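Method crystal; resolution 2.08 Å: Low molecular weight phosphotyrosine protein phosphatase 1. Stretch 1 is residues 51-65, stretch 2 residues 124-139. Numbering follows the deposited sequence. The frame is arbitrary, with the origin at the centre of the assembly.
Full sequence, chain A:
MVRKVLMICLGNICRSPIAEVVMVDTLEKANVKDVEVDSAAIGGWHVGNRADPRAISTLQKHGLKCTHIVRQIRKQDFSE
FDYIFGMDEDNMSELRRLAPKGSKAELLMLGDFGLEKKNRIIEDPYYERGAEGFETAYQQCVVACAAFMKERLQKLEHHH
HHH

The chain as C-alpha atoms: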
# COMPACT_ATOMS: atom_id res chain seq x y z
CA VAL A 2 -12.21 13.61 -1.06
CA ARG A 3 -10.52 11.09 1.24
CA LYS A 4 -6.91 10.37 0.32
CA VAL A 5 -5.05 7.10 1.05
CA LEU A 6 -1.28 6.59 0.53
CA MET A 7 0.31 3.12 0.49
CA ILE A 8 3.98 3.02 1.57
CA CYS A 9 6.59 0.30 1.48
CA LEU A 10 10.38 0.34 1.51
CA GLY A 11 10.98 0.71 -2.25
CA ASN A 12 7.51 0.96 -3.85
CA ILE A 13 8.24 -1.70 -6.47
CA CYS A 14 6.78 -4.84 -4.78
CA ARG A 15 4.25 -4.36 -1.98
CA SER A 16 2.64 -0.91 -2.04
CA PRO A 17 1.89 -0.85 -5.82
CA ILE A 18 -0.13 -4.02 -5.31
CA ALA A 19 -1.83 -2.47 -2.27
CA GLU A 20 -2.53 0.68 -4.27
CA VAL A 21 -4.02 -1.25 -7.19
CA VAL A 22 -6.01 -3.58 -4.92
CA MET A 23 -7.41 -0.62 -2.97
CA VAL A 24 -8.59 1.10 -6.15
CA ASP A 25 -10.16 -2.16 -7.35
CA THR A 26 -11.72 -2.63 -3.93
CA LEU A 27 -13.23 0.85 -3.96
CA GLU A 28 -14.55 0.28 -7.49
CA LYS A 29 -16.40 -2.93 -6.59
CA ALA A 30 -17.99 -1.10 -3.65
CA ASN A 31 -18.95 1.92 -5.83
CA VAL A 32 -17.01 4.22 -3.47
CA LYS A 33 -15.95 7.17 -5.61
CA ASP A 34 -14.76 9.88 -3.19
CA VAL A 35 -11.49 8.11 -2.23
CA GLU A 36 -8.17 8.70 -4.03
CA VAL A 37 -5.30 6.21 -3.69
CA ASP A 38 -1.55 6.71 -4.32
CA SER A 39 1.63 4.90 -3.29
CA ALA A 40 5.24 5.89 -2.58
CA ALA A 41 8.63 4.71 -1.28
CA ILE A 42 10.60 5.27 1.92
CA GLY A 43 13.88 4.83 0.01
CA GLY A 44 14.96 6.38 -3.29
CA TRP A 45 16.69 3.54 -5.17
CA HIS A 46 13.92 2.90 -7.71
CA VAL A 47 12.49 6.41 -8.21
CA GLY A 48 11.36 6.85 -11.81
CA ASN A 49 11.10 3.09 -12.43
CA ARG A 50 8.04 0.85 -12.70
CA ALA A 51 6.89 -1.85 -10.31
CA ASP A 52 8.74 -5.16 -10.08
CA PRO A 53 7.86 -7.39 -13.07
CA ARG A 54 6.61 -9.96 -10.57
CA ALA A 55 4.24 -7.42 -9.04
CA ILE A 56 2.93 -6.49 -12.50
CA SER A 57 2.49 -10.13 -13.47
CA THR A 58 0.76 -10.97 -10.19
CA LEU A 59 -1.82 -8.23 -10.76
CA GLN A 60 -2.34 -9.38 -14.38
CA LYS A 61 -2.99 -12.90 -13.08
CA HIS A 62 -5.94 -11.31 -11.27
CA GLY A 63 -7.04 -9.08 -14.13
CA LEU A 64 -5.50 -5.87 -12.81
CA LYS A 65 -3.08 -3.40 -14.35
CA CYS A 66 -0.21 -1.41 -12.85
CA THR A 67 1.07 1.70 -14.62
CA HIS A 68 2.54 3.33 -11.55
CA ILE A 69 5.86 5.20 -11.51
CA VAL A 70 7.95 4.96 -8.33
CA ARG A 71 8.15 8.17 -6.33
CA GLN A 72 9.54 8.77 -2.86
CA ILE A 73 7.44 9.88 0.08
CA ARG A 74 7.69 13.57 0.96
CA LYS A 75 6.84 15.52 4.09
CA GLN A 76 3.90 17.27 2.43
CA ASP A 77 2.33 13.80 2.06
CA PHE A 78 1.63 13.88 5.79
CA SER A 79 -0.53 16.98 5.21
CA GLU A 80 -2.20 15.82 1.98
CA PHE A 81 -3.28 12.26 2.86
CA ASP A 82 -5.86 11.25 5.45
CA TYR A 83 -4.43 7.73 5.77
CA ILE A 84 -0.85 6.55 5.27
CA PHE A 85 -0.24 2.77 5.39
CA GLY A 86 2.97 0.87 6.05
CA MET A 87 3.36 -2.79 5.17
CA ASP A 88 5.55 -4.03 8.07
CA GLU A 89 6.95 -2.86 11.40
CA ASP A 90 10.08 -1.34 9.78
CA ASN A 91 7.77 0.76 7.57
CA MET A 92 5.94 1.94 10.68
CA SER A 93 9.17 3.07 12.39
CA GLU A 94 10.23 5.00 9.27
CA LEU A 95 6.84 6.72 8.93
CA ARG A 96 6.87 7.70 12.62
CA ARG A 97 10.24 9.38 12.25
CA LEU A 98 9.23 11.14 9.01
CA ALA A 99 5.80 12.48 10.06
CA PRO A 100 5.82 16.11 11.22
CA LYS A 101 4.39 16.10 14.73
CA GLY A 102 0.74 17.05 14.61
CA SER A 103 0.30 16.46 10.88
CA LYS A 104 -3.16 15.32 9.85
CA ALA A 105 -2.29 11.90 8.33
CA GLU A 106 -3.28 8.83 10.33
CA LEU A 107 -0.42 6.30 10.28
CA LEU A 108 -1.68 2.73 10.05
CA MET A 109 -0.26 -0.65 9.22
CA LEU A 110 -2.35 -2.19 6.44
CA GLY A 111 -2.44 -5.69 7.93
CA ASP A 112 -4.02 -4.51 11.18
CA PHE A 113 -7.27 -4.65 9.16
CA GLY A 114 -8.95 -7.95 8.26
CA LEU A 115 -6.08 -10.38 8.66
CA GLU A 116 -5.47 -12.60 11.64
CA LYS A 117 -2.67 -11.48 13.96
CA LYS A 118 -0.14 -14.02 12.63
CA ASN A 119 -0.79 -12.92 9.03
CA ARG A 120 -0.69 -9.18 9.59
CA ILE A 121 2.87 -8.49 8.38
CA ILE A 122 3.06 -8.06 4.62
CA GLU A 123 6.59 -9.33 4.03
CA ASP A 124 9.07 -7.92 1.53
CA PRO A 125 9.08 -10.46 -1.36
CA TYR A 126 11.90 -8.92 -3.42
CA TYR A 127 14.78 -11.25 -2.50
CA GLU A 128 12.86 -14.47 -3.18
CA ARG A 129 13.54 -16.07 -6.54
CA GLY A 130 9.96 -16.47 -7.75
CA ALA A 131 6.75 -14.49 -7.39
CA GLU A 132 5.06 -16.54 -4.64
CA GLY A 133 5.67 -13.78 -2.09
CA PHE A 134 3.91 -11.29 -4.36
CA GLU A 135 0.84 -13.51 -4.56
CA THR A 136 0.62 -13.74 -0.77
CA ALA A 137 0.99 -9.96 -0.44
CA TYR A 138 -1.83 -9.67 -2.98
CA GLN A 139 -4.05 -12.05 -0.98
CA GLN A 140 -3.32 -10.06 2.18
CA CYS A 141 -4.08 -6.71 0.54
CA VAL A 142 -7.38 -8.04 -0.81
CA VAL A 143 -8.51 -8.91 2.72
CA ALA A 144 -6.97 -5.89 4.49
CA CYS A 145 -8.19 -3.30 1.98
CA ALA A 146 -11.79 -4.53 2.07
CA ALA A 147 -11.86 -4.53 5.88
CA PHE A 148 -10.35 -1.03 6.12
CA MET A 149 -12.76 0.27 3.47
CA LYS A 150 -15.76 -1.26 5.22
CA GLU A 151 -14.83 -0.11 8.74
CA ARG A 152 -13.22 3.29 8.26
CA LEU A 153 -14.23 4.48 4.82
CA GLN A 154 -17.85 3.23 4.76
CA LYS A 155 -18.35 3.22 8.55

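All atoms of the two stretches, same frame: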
# COMPACT_ATOMS: atom_id res chain seq x y z
N ALA A 51 6.96 -0.81 -11.31
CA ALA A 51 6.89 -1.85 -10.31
C ALA A 51 7.69 -3.07 -10.75
O ALA A 51 8.00 -3.25 -11.94
CB ALA A 51 5.43 -2.23 -10.05
N ASP A 52 8.02 -3.93 -9.78
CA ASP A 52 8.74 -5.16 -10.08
C ASP A 52 7.94 -5.98 -11.09
O ASP A 52 6.72 -6.11 -10.95
CB ASP A 52 8.97 -5.98 -8.80
CG ASP A 52 9.82 -7.21 -9.05
OD1 ASP A 52 11.05 -7.13 -8.84
OD2 ASP A 52 9.28 -8.26 -9.46
N PRO A 53 8.59 -6.54 -12.11
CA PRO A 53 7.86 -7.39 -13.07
C PRO A 53 7.00 -8.44 -12.41
O PRO A 53 5.94 -8.79 -12.95
CB PRO A 53 8.99 -8.02 -13.92
CG PRO A 53 10.28 -7.57 -13.33
CD PRO A 53 10.00 -6.35 -12.49
N ARG A 54 7.41 -8.95 -11.24
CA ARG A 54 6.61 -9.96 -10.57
C ARG A 54 5.37 -9.36 -9.93
O ARG A 54 4.34 -10.03 -9.82
CB ARG A 54 7.44 -10.69 -9.53
CG ARG A 54 8.70 -11.34 -10.10
CD ARG A 54 9.63 -11.81 -9.00
NE ARG A 54 10.35 -10.70 -8.38
CZ ARG A 54 11.26 -10.84 -7.42
NH1 ARG A 54 11.56 -12.05 -6.95
NH2 ARG A 54 11.86 -9.77 -6.92
N ALA A 55 5.45 -8.09 -9.51
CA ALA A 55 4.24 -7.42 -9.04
C ALA A 55 3.27 -7.18 -10.20
O ALA A 55 2.06 -7.43 -10.08
CB ALA A 55 4.59 -6.10 -8.36
N ILE A 56 3.79 -6.71 -11.33
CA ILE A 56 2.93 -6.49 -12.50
C ILE A 56 2.27 -7.80 -12.92
O ILE A 56 1.05 -7.87 -13.12
CB ILE A 56 3.74 -5.86 -13.64
CG1 ILE A 56 4.15 -4.44 -13.23
CG2 ILE A 56 2.94 -5.84 -14.92
CD1 ILE A 56 5.25 -3.85 -14.08
N SER A 57 3.06 -8.87 -13.01
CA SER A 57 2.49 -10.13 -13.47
C SER A 57 1.48 -10.69 -12.49
O SER A 57 0.47 -11.27 -12.90
CB SER A 57 3.61 -11.13 -13.74
OG SER A 57 4.45 -10.63 -14.77
N THR A 58 1.73 -10.50 -11.18
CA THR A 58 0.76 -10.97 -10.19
C THR A 58 -0.58 -10.27 -10.36
O THR A 58 -1.64 -10.90 -10.28
CB THR A 58 1.28 -10.76 -8.77
OG1 THR A 58 2.43 -11.58 -8.56
CG2 THR A 58 0.22 -11.10 -7.77
N LEU A 59 -0.56 -8.95 -10.58
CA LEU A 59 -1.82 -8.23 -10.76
C LEU A 59 -2.54 -8.69 -12.03
O LEU A 59 -3.75 -8.95 -12.00
CB LEU A 59 -1.56 -6.72 -10.77
CG LEU A 59 -1.13 -6.16 -9.41
CD1 LEU A 59 -0.58 -4.71 -9.50
CD2 LEU A 59 -2.28 -6.26 -8.40
N GLN A 60 -1.80 -8.81 -13.14
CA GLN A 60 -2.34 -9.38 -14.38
C GLN A 60 -3.03 -10.71 -14.15
O GLN A 60 -4.15 -10.93 -14.63
CB GLN A 60 -1.21 -9.57 -15.40
CG GLN A 60 -0.62 -8.31 -15.96
CD GLN A 60 0.03 -8.56 -17.31
OE1 GLN A 60 0.86 -9.46 -17.44
NE2 GLN A 60 -0.35 -7.77 -18.31
N LYS A 61 -2.38 -11.62 -13.43
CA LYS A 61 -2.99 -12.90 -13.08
C LYS A 61 -4.39 -12.71 -12.54
O LYS A 61 -5.27 -13.57 -12.74
CB LYS A 61 -2.11 -13.63 -12.06
CG LYS A 61 -2.69 -14.91 -11.50
CD LYS A 61 -2.01 -15.29 -10.17
CE LYS A 61 -2.24 -16.75 -9.77
NZ LYS A 61 -1.51 -17.72 -10.66
N HIS A 62 -4.64 -11.59 -11.86
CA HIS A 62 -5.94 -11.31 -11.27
C HIS A 62 -6.69 -10.24 -12.03
O HIS A 62 -7.61 -9.63 -11.48
CB HIS A 62 -5.77 -10.93 -9.80
CG HIS A 62 -5.17 -12.02 -8.97
ND1 HIS A 62 -5.94 -12.97 -8.34
CD2 HIS A 62 -3.89 -12.30 -8.66
CE1 HIS A 62 -5.15 -13.81 -7.68
NE2 HIS A 62 -3.90 -13.42 -7.87
N GLY A 63 -6.30 -10.00 -13.28
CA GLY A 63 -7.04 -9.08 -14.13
C GLY A 63 -6.88 -7.63 -13.78
O GLY A 63 -7.79 -6.83 -14.04
N LEU A 64 -5.75 -7.24 -13.19
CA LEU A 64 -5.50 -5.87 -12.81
C LEU A 64 -4.27 -5.36 -13.54
O LEU A 64 -3.44 -6.13 -14.00
CB LEU A 64 -5.29 -5.76 -11.30
CG LEU A 64 -6.60 -6.01 -10.57
CD1 LEU A 64 -6.33 -6.34 -9.11
CD2 LEU A 64 -7.54 -4.80 -10.73
N LYS A 65 -4.17 -4.04 -13.65
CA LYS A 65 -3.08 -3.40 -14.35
C LYS A 65 -2.35 -2.44 -13.41
O LYS A 65 -2.95 -1.87 -12.49
CB LYS A 65 -3.55 -2.63 -15.60
CG LYS A 65 -3.63 -3.50 -16.85
CD LYS A 65 -3.59 -2.68 -18.16
CE LYS A 65 -4.71 -3.12 -19.11
NZ LYS A 65 -4.21 -3.89 -20.29
N ASP A 124 8.28 -8.29 2.69
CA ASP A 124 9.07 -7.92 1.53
C ASP A 124 9.36 -9.15 0.68
O ASP A 124 10.10 -10.04 1.12
CB ASP A 124 10.36 -7.27 2.04
CG ASP A 124 11.20 -6.67 0.93
OD1 ASP A 124 10.90 -6.91 -0.26
OD2 ASP A 124 12.16 -5.96 1.29
N PRO A 125 8.80 -9.28 -0.52
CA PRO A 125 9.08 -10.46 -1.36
C PRO A 125 10.25 -10.33 -2.31
O PRO A 125 10.49 -11.27 -3.07
CB PRO A 125 7.78 -10.58 -2.16
CG PRO A 125 7.41 -9.15 -2.41
CD PRO A 125 7.81 -8.39 -1.16
N TYR A 126 10.99 -9.22 -2.30
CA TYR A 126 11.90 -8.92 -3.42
C TYR A 126 13.01 -9.95 -3.57
O TYR A 126 13.38 -10.32 -4.69
CB TYR A 126 12.52 -7.54 -3.25
CG TYR A 126 13.47 -7.23 -4.40
CD1 TYR A 126 12.98 -6.81 -5.63
CD2 TYR A 126 14.84 -7.41 -4.26
CE1 TYR A 126 13.84 -6.56 -6.69
CE2 TYR A 126 15.70 -7.16 -5.32
CZ TYR A 126 15.20 -6.73 -6.52
OH TYR A 126 16.07 -6.48 -7.55
N TYR A 127 13.59 -10.40 -2.46
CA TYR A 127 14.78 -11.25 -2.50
C TYR A 127 14.46 -12.74 -2.70
O TYR A 127 15.39 -13.55 -2.80
CB TYR A 127 15.60 -11.00 -1.22
CG TYR A 127 16.24 -9.62 -1.25
CD1 TYR A 127 17.51 -9.42 -1.80
CD2 TYR A 127 15.55 -8.50 -0.79
CE1 TYR A 127 18.08 -8.16 -1.87
CE2 TYR A 127 16.12 -7.22 -0.85
CZ TYR A 127 17.38 -7.06 -1.39
OH TYR A 127 17.95 -5.81 -1.46
N GLU A 128 13.19 -13.12 -2.76
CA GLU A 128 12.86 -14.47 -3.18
C GLU A 128 13.15 -14.62 -4.67
O GLU A 128 13.23 -13.64 -5.41
CB GLU A 128 11.39 -14.78 -2.89
CG GLU A 128 11.02 -14.60 -1.42
CD GLU A 128 9.52 -14.51 -1.18
OE1 GLU A 128 8.75 -14.91 -2.10
OE2 GLU A 128 9.10 -14.04 -0.09
N ARG A 129 13.32 -15.86 -5.11
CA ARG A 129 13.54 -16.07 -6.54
C ARG A 129 12.27 -15.79 -7.32
O ARG A 129 12.25 -14.93 -8.22
CB ARG A 129 14.01 -17.49 -6.81
CG ARG A 129 15.38 -17.82 -6.32
CD ARG A 129 15.66 -19.26 -6.70
NE ARG A 129 15.50 -19.44 -8.13
CZ ARG A 129 16.52 -19.49 -8.98
NH1 ARG A 129 17.77 -19.41 -8.51
NH2 ARG A 129 16.30 -19.64 -10.28
N GLY A 130 11.18 -16.50 -6.99
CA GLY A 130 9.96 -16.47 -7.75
C GLY A 130 9.02 -15.36 -7.32
O GLY A 130 9.42 -14.40 -6.66
N ALA A 131 7.75 -15.51 -7.69
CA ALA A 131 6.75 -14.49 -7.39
C ALA A 131 5.75 -14.94 -6.33
O ALA A 131 4.75 -14.25 -6.13
CB ALA A 131 6.02 -14.09 -8.67
N GLU A 132 6.02 -16.05 -5.63
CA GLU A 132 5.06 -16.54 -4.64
C GLU A 132 4.81 -15.50 -3.56
O GLU A 132 3.67 -15.33 -3.13
CB GLU A 132 5.56 -17.83 -4.00
N GLY A 133 5.85 -14.80 -3.11
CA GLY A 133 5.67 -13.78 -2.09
C GLY A 133 4.82 -12.60 -2.54
O GLY A 133 4.24 -11.91 -1.70
N PHE A 134 4.77 -12.35 -3.85
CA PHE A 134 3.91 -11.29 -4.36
C PHE A 134 2.45 -11.72 -4.31
O PHE A 134 1.57 -10.92 -3.98
CB PHE A 134 4.33 -10.94 -5.79
CG PHE A 134 5.69 -10.30 -5.90
CD1 PHE A 134 6.84 -11.05 -5.69
CD2 PHE A 134 5.83 -8.96 -6.24
CE1 PHE A 134 8.11 -10.47 -5.80
CE2 PHE A 134 7.08 -8.37 -6.35
CZ PHE A 134 8.22 -9.12 -6.14
N GLU A 135 2.20 -12.98 -4.64
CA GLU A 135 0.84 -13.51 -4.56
C GLU A 135 0.32 -13.46 -3.13
O GLU A 135 -0.85 -13.13 -2.91
CB GLU A 135 0.81 -14.93 -5.12
CG GLU A 135 -0.42 -15.75 -4.76
CD GLU A 135 -1.68 -15.29 -5.49
OE1 GLU A 135 -1.56 -14.50 -6.47
OE2 GLU A 135 -2.79 -15.72 -5.08
N THR A 136 1.17 -13.75 -2.13
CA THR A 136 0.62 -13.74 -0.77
C THR A 136 0.38 -12.31 -0.30
O THR A 136 -0.64 -12.04 0.35
CB THR A 136 1.50 -14.52 0.22
OG1 THR A 136 2.29 -13.64 1.03
CG2 THR A 136 2.41 -15.47 -0.49
N ALA A 137 1.26 -11.38 -0.67
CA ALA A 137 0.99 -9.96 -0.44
C ALA A 137 -0.33 -9.54 -1.09
O ALA A 137 -1.13 -8.81 -0.49
CB ALA A 137 2.14 -9.12 -0.99
N TYR A 138 -0.57 -9.98 -2.32
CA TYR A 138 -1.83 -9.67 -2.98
C TYR A 138 -3.01 -10.20 -2.17
O TYR A 138 -3.97 -9.47 -1.88
CB TYR A 138 -1.83 -10.22 -4.41
CG TYR A 138 -3.19 -10.09 -5.08
CD1 TYR A 138 -3.51 -8.96 -5.79
CD2 TYR A 138 -4.14 -11.11 -4.97
CE1 TYR A 138 -4.74 -8.82 -6.38
CE2 TYR A 138 -5.38 -10.97 -5.56
CZ TYR A 138 -5.68 -9.82 -6.27
OH TYR A 138 -6.92 -9.67 -6.87
N GLN A 139 -2.97 -11.48 -1.78
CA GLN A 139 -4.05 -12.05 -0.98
C GLN A 139 -4.27 -11.25 0.29
O GLN A 139 -5.42 -10.99 0.68
CB GLN A 139 -3.75 -13.52 -0.65
CG GLN A 139 -3.88 -14.46 -1.84
CD GLN A 139 -4.46 -15.83 -1.46
OE1 GLN A 139 -4.69 -16.15 -0.28
NE2 GLN A 139 -4.73 -16.64 -2.49

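Three residues supply nearly half of this contact: Arg54 on the first stretch, and Tyr138 and Phe134 on the second. Their helices, 53-61 and 132-139, pass 9.2 Å apart at closest approach with 54° between their directions, and the loop before the second helix lies beside the start of the first.

Arg54 covers the most surface, and it works by satisfying carbonyls with no backbone partner within their own stretch. Its NH2 donates to Tyr126 O at 2.8 Å and its NH1 to Glu128 O at 2.8 Å, both acceptors lying near the guanidinium plane where N-H bonds point. NH1 also reaches Gly130 O at 3.2 Å, with a weak bond to Arg129 O at the same distance. A single side chain thus gathers the carbonyls of a turn and of the segment that follows it. The arginine is itself held in place: Asp52 OD2 accepts from Arg54 NE at 2.9 Å, in a salt bridge, and from Arg54 N at 2.7 Å, capping the helix. The same carboxylate oxygen caps the helix and binds the side chain that reaches the loop.

Phe134 packs beneath this polar network. Arg54 CB sits 3.7 Å from the centroid of the Phe134 ring, only 6° off the ring normal, a CH-pi contact, and Phe134 CE1 lies over one face of the guanidinium, 3.4 Å from Arg54 NE. The shortest hydrogen bonds of the guanidinium to the loop thus leave near its plane, with one face against Phe134 CE1. Ala55 CB meets Phe134 CD2 at 3.8 Å, while Thr58 OG1 approaches Phe134 CB at 3.4 Å. That hydroxyl donates to Arg54 O at 2.8 Å, in its own helix, so its polarity is met without a partner across the contact.

One helical turn on from Phe134, Tyr138 takes over at the far end of helix 53-61. Its ring stacks face to face on that of His62, centroids 4.0 Å apart and planes at 19°. Leu64 CD1 approaches Tyr138 CE1 at 4.0 Å near the plane of the tyrosine ring, and Leu59 CD2 comes to 4.0 Å from Tyr138 CD1. The stack leaves the imidazole edge free: His62 NE2 donates to Glu135 OE1 at 2.9 Å with an angle of 169°, almost straight.

At one end an arginine lays its aliphatic CB over an aromatic face while Phe134 CE1 meets a face of its guanidinium; at the other an imidazole stacks on a tyrosine. Both polar groups have hydrogen-bond acceptors at the edge.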